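Local structure of FMN Adenylyltransferase (Candida glabrata, 3FWK) at residues A[143-147]-A[148-152]; A[115-119]-A[120-124]. The protein catalyses the transfer of the adenylyl group of ATP to FMN, forming FAD in the last step of flavin cofactor biosynthesis. One frame throughout, in Å; residues are numbered along the deposited sequence. Where two conformers were deposited one is given.

From the N terminus, the chain reaches contact 2 first. After strand 107-111 it runs through a loop, and residues 115-119 lead it into helix 119-131, where contact 2 closes the first turn. Strand 134-138 follows, at one end of the mixed sheet and parallel to 107-111, and after it comes another loop. Contact 1 closes that loop onto the start of helix 147-157. The two are in series, neither crossing nor enclosing the other. The centres of contact 1 and contact 2 lie about 18 Å apart, and the nearest atoms of contact 1 and contact 2 about 7 Å apart. Both are strand-to-helix junctions of the Rossmann-like alpha/beta fold, but only contact 1 has a capping box.

Contact 1. Residues A[143-147]-A[148-152]; sequences KCETM and AEAFE
T146 and E149 clasp each other at the start of helix 147-157 in a capping box. The hydroxyl of T146, the N-cap, accepts from the backbone of the glutamate, with E149 N 3.1 Å from T146 OG1. In return, E149 OE1 accepts a nearly straight hydrogen bond (167°) from T146 N, 2.8 Å away. The amide meets the carboxylate on its anti side and 29° out of its plane. T146 keeps OG1 between its own N and carbonyl carbon (chi1 63°), which turns the hydroxyl back over the first turn, and the two side chains cross obliquely, with E149 CG 3.2 Å from T146 OG1. A water donates to C144 O and, weakly, to E149 OE1. Negative charge beside the helix N terminus probably suits the helix dipole.

E145 comes in on another side of the turn, where its carboxylate lies against the methyl of A150, with E145 OE2 3.5 Å from A150 CB. M147 and F151, one turn apart, run side by side and point the same way. M147 CG meets the ring edge in plane, 3.7 Å from F151 CD2, and the sulfur also stands at the edge, a Met-aromatic contact 5.5 Å from M147 SD to the F151 ring centroid. The backbone bond from F151 N to M147 O ties this pair together.

The helix start lies between the loop after strand 134-138 and W188, which stacks on the F151 ring and touches M147 and A148; F151 also reaches I112, just after the adjacent strand 107-111.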
ATOM      1  N   LYS A 143       0.737  21.354  10.900  1.00 18.52           N
ATOM      2  CA  LYS A 143      -0.561  22.046  10.950  1.00 19.14           C
ATOM      3  C   LYS A 143      -1.648  21.159  11.531  1.00 20.44           C
ATOM      4  O   LYS A 143      -1.834  20.012  11.070  1.00 24.13           O
ATOM      5  CB  LYS A 143      -1.003  22.476   9.546  1.00 20.91           C
ATOM      6  CG  LYS A 143      -2.201  23.418   9.542  0.60 21.24           C
ATOM      7  CD  LYS A 143      -2.393  24.082   8.203  0.60 21.29           C
ATOM      8  CE  LYS A 143      -3.589  25.032   8.246  0.60 25.23           C
ATOM      9  NZ  LYS A 143      -3.717  25.808   6.985  0.60 26.99           N
ATOM     10  N   CYS A 144      -2.410  21.665  12.492  1.00 20.11           N
ATOM     11  CA  CYS A 144      -3.478  20.916  13.072  1.00 19.62           C
ATOM     12  C   CYS A 144      -4.706  21.076  12.171  1.00 21.24           C
ATOM     13  O   CYS A 144      -5.342  22.147  12.156  1.00 24.67           O
ATOM     14  CB  CYS A 144      -3.766  21.448  14.494  1.00 23.62           C
ATOM     15  SG  CYS A 144      -4.993  20.544  15.409  1.00 24.72           S
ATOM     16  N   GLU A 145      -5.019  20.051  11.391  1.00 18.95           N
ATOM     17  CA  GLU A 145      -6.111  20.129  10.425  1.00 19.16           C
ATOM     18  C   GLU A 145      -6.639  18.726  10.140  1.00 18.80           C
ATOM     19  O   GLU A 145      -5.934  17.732  10.331  1.00 19.54           O
ATOM     20  CB  GLU A 145      -5.628  20.843   9.143  1.00 19.56           C
ATOM     21  CG  GLU A 145      -4.638  20.012   8.337  1.00 19.73           C
ATOM     22  CD  GLU A 145      -4.094  20.721   7.114  1.00 20.06           C
ATOM     23  OE1 GLU A 145      -4.672  21.767   6.705  1.00 23.11           O
ATOM     24  OE2 GLU A 145      -3.120  20.226   6.498  1.00 19.72           O
ATOM     25  N   THR A 146      -7.882  18.647   9.670  1.00 18.69           N
ATOM     26  CA  THR A 146      -8.479  17.364   9.305  1.00 18.90           C
ATOM     27  C   THR A 146      -8.003  16.935   7.907  1.00 17.70           C
ATOM     28  O   THR A 146      -7.443  17.740   7.134  1.00 17.35           O
ATOM     29  CB  THR A 146     -10.001  17.473   9.250  1.00 19.74           C
ATOM     30  OG1 THR A 146     -10.330  18.413   8.215  1.00 20.36           O
ATOM     31  CG2 THR A 146     -10.557  17.978  10.591  1.00 23.31           C
ATOM     32  N   MET A 147      -8.252  15.679   7.568  1.00 17.58           N
ATOM     33  CA  MET A 147      -7.920  15.192   6.236  1.00 18.22           C
ATOM     34  C   MET A 147      -8.644  15.999   5.170  1.00 17.27           C
ATOM     35  O   MET A 147      -8.057  16.343   4.150  1.00 16.89           O
ATOM     36  CB  MET A 147      -8.280  13.722   6.131  1.00 19.17           C
ATOM     37  CG  MET A 147      -7.929  13.138   4.793  1.00 21.03           C
ATOM     38  SD  MET A 147      -8.025  11.362   4.700  1.00 26.55           S
ATOM     39  CE  MET A 147      -6.353  10.984   5.218  1.00 29.91           C
ATOM     40  N   ALA A 148      -9.927  16.297   5.404  1.00 17.00           N
ATOM     41  CA  ALA A 148     -10.697  17.084   4.442  1.00 18.01           C
ATOM     42  C   ALA A 148     -10.025  18.428   4.218  1.00 17.62           C
ATOM     43  O   ALA A 148      -9.868  18.889   3.090  1.00 18.12           O
ATOM     44  CB  ALA A 148     -12.143  17.276   4.940  1.00 19.53           C
ATOM     45  N   GLU A 149      -9.592  19.048   5.317  1.00 17.32           N
ATOM     46  CA  GLU A 149      -8.935  20.361   5.232  1.00 18.23           C
ATOM     47  C   GLU A 149      -7.605  20.273   4.472  1.00 17.32           C
ATOM     48  O   GLU A 149      -7.267  21.128   3.650  1.00 18.35           O
ATOM     49  CB  GLU A 149      -8.721  20.962   6.642  1.00 18.95           C
ATOM     50  CG  GLU A 149     -10.042  21.445   7.287  1.00 21.75           C
ATOM     51  CD  GLU A 149      -9.930  21.742   8.760  1.00 23.57           C
ATOM     52  OE1 GLU A 149      -9.050  21.235   9.482  1.00 23.10           O
ATOM     53  OE2 GLU A 149     -10.799  22.495   9.246  1.00 28.64           O
ATOM     54  N   ALA A 150      -6.824  19.228   4.748  1.00 16.50           N
ATOM     55  CA  ALA A 150      -5.553  19.052   4.043  1.00 16.21           C
ATOM     56  C   ALA A 150      -5.793  18.868   2.543  1.00 16.17           C
ATOM     57  O   ALA A 150      -5.030  19.378   1.708  1.00 16.55           O
ATOM     58  CB  ALA A 150      -4.785  17.842   4.622  1.00 16.26           C
ATOM     59  N   PHE A 151      -6.850  18.147   2.179  1.00 16.34           N
ATOM     60  CA  PHE A 151      -7.167  17.930   0.768  1.00 16.58           C
ATOM     61  C   PHE A 151      -7.710  19.208   0.133  1.00 16.18           C
ATOM     62  O   PHE A 151      -7.501  19.429  -1.053  1.00 18.29           O
ATOM     63  CB  PHE A 151      -8.115  16.738   0.577  1.00 17.08           C
ATOM     64  CG  PHE A 151      -7.407  15.447   0.371  1.00 15.54           C
ATOM     65  CD1 PHE A 151      -6.746  15.179  -0.814  1.00 17.18           C
ATOM     66  CD2 PHE A 151      -7.425  14.484   1.354  1.00 18.59           C
ATOM     67  CE1 PHE A 151      -6.107  13.925  -1.022  1.00 18.73           C
ATOM     68  CE2 PHE A 151      -6.769  13.253   1.177  1.00 19.88           C
ATOM     69  CZ  PHE A 151      -6.116  12.979  -0.000  1.00 18.55           C
ATOM     70  N   GLU A 152      -8.381  20.058   0.901  1.00 17.52           N
ATOM     71  CA  GLU A 152      -8.814  21.353   0.344  1.00 18.36           C
ATOM     72  C   GLU A 152      -7.613  22.189  -0.058  1.00 19.33           C
ATOM     73  O   GLU A 152      -7.594  22.801  -1.137  1.00 20.27           O
ATOM     74  CB  GLU A 152      -9.686  22.096   1.351  1.00 21.09           C
ATOM     75  CG  GLU A 152     -10.093  23.479   0.875  1.00 28.35           C
ATOM     76  CD  GLU A 152     -10.806  23.450  -0.470  1.00 34.09           C
ATOM     77  OE1 GLU A 152     -11.702  22.581  -0.659  1.00 34.28           O
ATOM     78  OE2 GLU A 152     -10.452  24.299  -1.336  1.00 39.12           O
TER
HETATM   79  O   HOH W   1      -7.006  23.826  10.336  1.00 49.84           O

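Contact 2. Residues A[115-119]-A[120-124]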
ATOM      1  N   ASP A 115       1.905  14.472  12.484  1.00 12.77           N
ATOM      2  CA  ASP A 115       3.042  14.657  13.361  1.00 13.55           C
ATOM      3  C   ASP A 115       3.386  13.401  14.160  1.00 12.98           C
ATOM      4  O   ASP A 115       4.435  13.357  14.760  1.00 14.81           O
ATOM      5  CB  ASP A 115       2.853  15.867  14.252  1.00 15.48           C
ATOM      6  CG  ASP A 115       1.774  15.700  15.241  1.00 18.57           C
ATOM      7  OD1 ASP A 115       1.266  14.676  15.646  1.00 19.60           O
ATOM      8  OD2 ASP A 115       1.371  16.796  15.735  1.00 23.85           O
ATOM      9  N   ASP A 116       2.529  12.383  14.106  1.00 11.93           N
ATOM     10  CA  ASP A 116       2.703  11.165  14.886  1.00 12.31           C
ATOM     11  C   ASP A 116       2.898   9.936  13.993  1.00 11.76           C
ATOM     12  O   ASP A 116       2.640   8.807  14.398  1.00 12.55           O
ATOM     13  CB  ASP A 116       1.561  10.984  15.888  1.00 13.29           C
ATOM     14  CG  ASP A 116       0.197  10.881  15.235  1.00 13.64           C
ATOM     15  OD1 ASP A 116       0.097  11.003  13.980  1.00 14.12           O
ATOM     16  OD2 ASP A 116      -0.805  10.653  15.990  1.00 14.66           O
ATOM     17  N   THR A 117       3.401  10.170  12.791  1.00 12.84           N
ATOM     18  CA  THR A 117       3.728   9.079  11.833  1.00 12.79           C
ATOM     19  C   THR A 117       5.031   8.395  12.248  1.00 11.83           C
ATOM     20  O   THR A 117       5.969   9.054  12.688  1.00 13.16           O
ATOM     21  CB  THR A 117       3.893   9.685  10.434  1.00 14.26           C
ATOM     22  OG1 THR A 117       2.713  10.431  10.087  1.00 16.55           O
ATOM     23  CG2 THR A 117       4.128   8.645   9.367  1.00 14.15           C
ATOM     24  N   PHE A 118       5.131   7.089  12.066  1.00 11.58           N
ATOM     25  CA  PHE A 118       6.381   6.385  12.287  1.00 12.06           C
ATOM     26  C   PHE A 118       7.479   6.942  11.381  1.00 11.15           C
ATOM     27  O   PHE A 118       7.290   7.122  10.164  1.00 11.50           O
ATOM     28  CB  PHE A 118       6.247   4.885  11.938  1.00 12.24           C
ATOM     29  CG  PHE A 118       5.630   4.058  13.029  1.00 12.14           C
ATOM     30  CD1 PHE A 118       6.422   3.504  14.026  1.00 14.29           C
ATOM     31  CD2 PHE A 118       4.244   3.854  13.050  1.00 14.07           C
ATOM     32  CE1 PHE A 118       5.871   2.755  15.041  1.00 14.91           C
ATOM     33  CE2 PHE A 118       3.680   3.074  14.085  1.00 15.16           C
ATOM     34  CZ  PHE A 118       4.487   2.564  15.079  1.00 15.77           C
ATOM     35  N   LYS A 119       8.673   7.128  11.948  1.00 11.31           N
ATOM     36  CA  LYS A 119       9.825   7.582  11.158  1.00 11.57           C
ATOM     37  C   LYS A 119      10.105   6.603   9.995  1.00 10.30           C
ATOM     38  O   LYS A 119      10.442   7.017   8.893  1.00 10.53           O
ATOM     39  CB  LYS A 119      11.058   7.677  12.038  1.00 12.85           C
ATOM     40  CG  LYS A 119      12.270   8.206  11.321  1.00 13.79           C
ATOM     41  CD  LYS A 119      12.057   9.639  10.793  1.00 18.80           C
ATOM     42  CE  LYS A 119      13.360  10.358  10.491  1.00 22.92           C
ATOM     43  NZ  LYS A 119      13.110  11.872  10.525  1.00 24.30           N
ATOM     44  N   THR A 120       9.996   5.296  10.248  1.00 10.71           N
ATOM     45  CA  THR A 120      10.320   4.325   9.200  1.00 10.71           C
ATOM     46  C   THR A 120       9.346   4.508   8.029  1.00 10.81           C
ATOM     47  O   THR A 120       9.715   4.324   6.868  1.00 10.90           O
ATOM     48  CB  THR A 120      10.220   2.894   9.725  1.00 11.11           C
ATOM     49  OG1 THR A 120      11.190   2.689  10.740  1.00 11.98           O
ATOM     50  CG2 THR A 120      10.516   1.894   8.616  1.00 12.36           C
ATOM     51  N   LEU A 121       8.071   4.807   8.331  1.00 10.65           N
ATOM     52  CA  LEU A 121       7.106   5.054   7.287  1.00 11.57           C
ATOM     53  C   LEU A 121       7.436   6.337   6.497  1.00 11.71           C
ATOM     54  O   LEU A 121       7.357   6.332   5.268  1.00 11.53           O
ATOM     55  CB  LEU A 121       5.700   5.093   7.876  1.00 13.58           C
ATOM     56  CG  LEU A 121       4.558   5.057   6.896  1.00 15.08           C
ATOM     57  CD1 LEU A 121       4.629   3.880   5.909  1.00 15.21           C
ATOM     58  CD2 LEU A 121       3.273   4.957   7.693  1.00 20.08           C
ATOM     59  N   GLU A 122       7.797   7.439   7.192  1.00 10.97           N
ATOM     60  CA  GLU A 122       8.266   8.638   6.478  1.00 11.93           C
ATOM     61  C   GLU A 122       9.411   8.295   5.546  1.00 11.11           C
ATOM     62  O   GLU A 122       9.442   8.713   4.372  1.00 11.62           O
ATOM     63  CB  GLU A 122       8.708   9.726   7.474  1.00 12.82           C
ATOM     64  CG  GLU A 122       7.625  10.236   8.418  1.00 13.54           C
ATOM     65  CD  GLU A 122       6.644  11.178   7.809  1.00 14.20           C
ATOM     66  OE1 GLU A 122       6.707  11.500   6.606  1.00 14.84           O
ATOM     67  OE2 GLU A 122       5.791  11.664   8.601  1.00 16.67           O
ATOM     68  N   ASN A 123      10.403   7.543   6.066  1.00 11.09           N
ATOM     69  CA  ASN A 123      11.556   7.159   5.263  1.00 11.42           C
ATOM     70  C   ASN A 123      11.085   6.372   4.031  1.00 10.52           C
ATOM     71  O   ASN A 123      11.570   6.589   2.917  1.00 11.31           O
ATOM     72  CB  ASN A 123      12.505   6.280   6.051  1.00 11.06           C
ATOM     73  CG  ASN A 123      13.270   6.997   7.137  1.00 12.92           C
ATOM     74  OD1 ASN A 123      13.335   8.235   7.168  1.00 15.02           O
ATOM     75  ND2 ASN A 123      13.884   6.218   8.028  1.00 13.41           N
ATOM     76  N   PHE A 124      10.156   5.442   4.243  1.00 10.50           N
ATOM     77  CA  PHE A 124       9.719   4.568   3.172  1.00 11.22           C
ATOM     78  C   PHE A 124       8.966   5.337   2.086  1.00 10.27           C
ATOM     79  O   PHE A 124       9.110   5.050   0.888  1.00 11.08           O
ATOM     80  CB  PHE A 124       8.851   3.475   3.750  1.00 11.21           C
ATOM     81  CG  PHE A 124       8.411   2.489   2.700  1.00 11.00           C
ATOM     82  CD1 PHE A 124       9.347   1.643   2.115  1.00 12.54           C
ATOM     83  CD2 PHE A 124       7.099   2.448   2.254  1.00 11.46           C
ATOM     84  CE1 PHE A 124       8.980   0.725   1.131  1.00 13.05           C
ATOM     85  CE2 PHE A 124       6.722   1.552   1.221  1.00 12.25           C
ATOM     86  CZ  PHE A 124       7.685   0.702   0.679  1.00 12.63           C
TER
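T117 and E122 meet where the loop after strand 107-111 turns into helix 119-131, a beta-to-alpha connection of the Rossmann-like fold with F118 as the N-cap residue. The solvent side of this junction is held loosely. K119 is exposed there, and its chain bends at chi2 (62°), which folds the aliphatic part across N123. The approach is slack, with K119 CE 3.9 Å from N123 OD1.

The packed part is the first helical turn together with the side chains of T117, F118, L121 and E122. Two nearly straight backbone bonds close the turn, from E122 N to F118 O (3.0 Å) and from N123 N to K119 O (2.9 Å). F118 CB and L121 CB lie 4.1 Å apart, and the L121 branch ending in CD2 reaches the methyl of T117, with L121 CD2 4.1 Å from T117 CG2. The F118 ring leads away from this pair to meet F224 edge-to-face and to pack on D277 and K280 of helix 275-282, while T120 OG1 is hydrogen-bonded to D277 OD2 and A274 N, tying the turn to that helix and the residue just before it.

The closest side-chain approach belongs to E122 and T117. The E122 chain also bends at chi2 (-76°), bringing its carboxylate back over T117, and the two side chains cross at about a right angle. The hydroxyl of T117 is hydrogen-bonded to H114 O, and D113 OD1 lies close to E122 OE2, a proximity of like charges that might raise the proton affinity of one of the two acids. That same carboxylate oxygen, E122 OE2, comes nearest to T117 CB, at 3.3 Å, with T117 CG2 next at 3.5 Å.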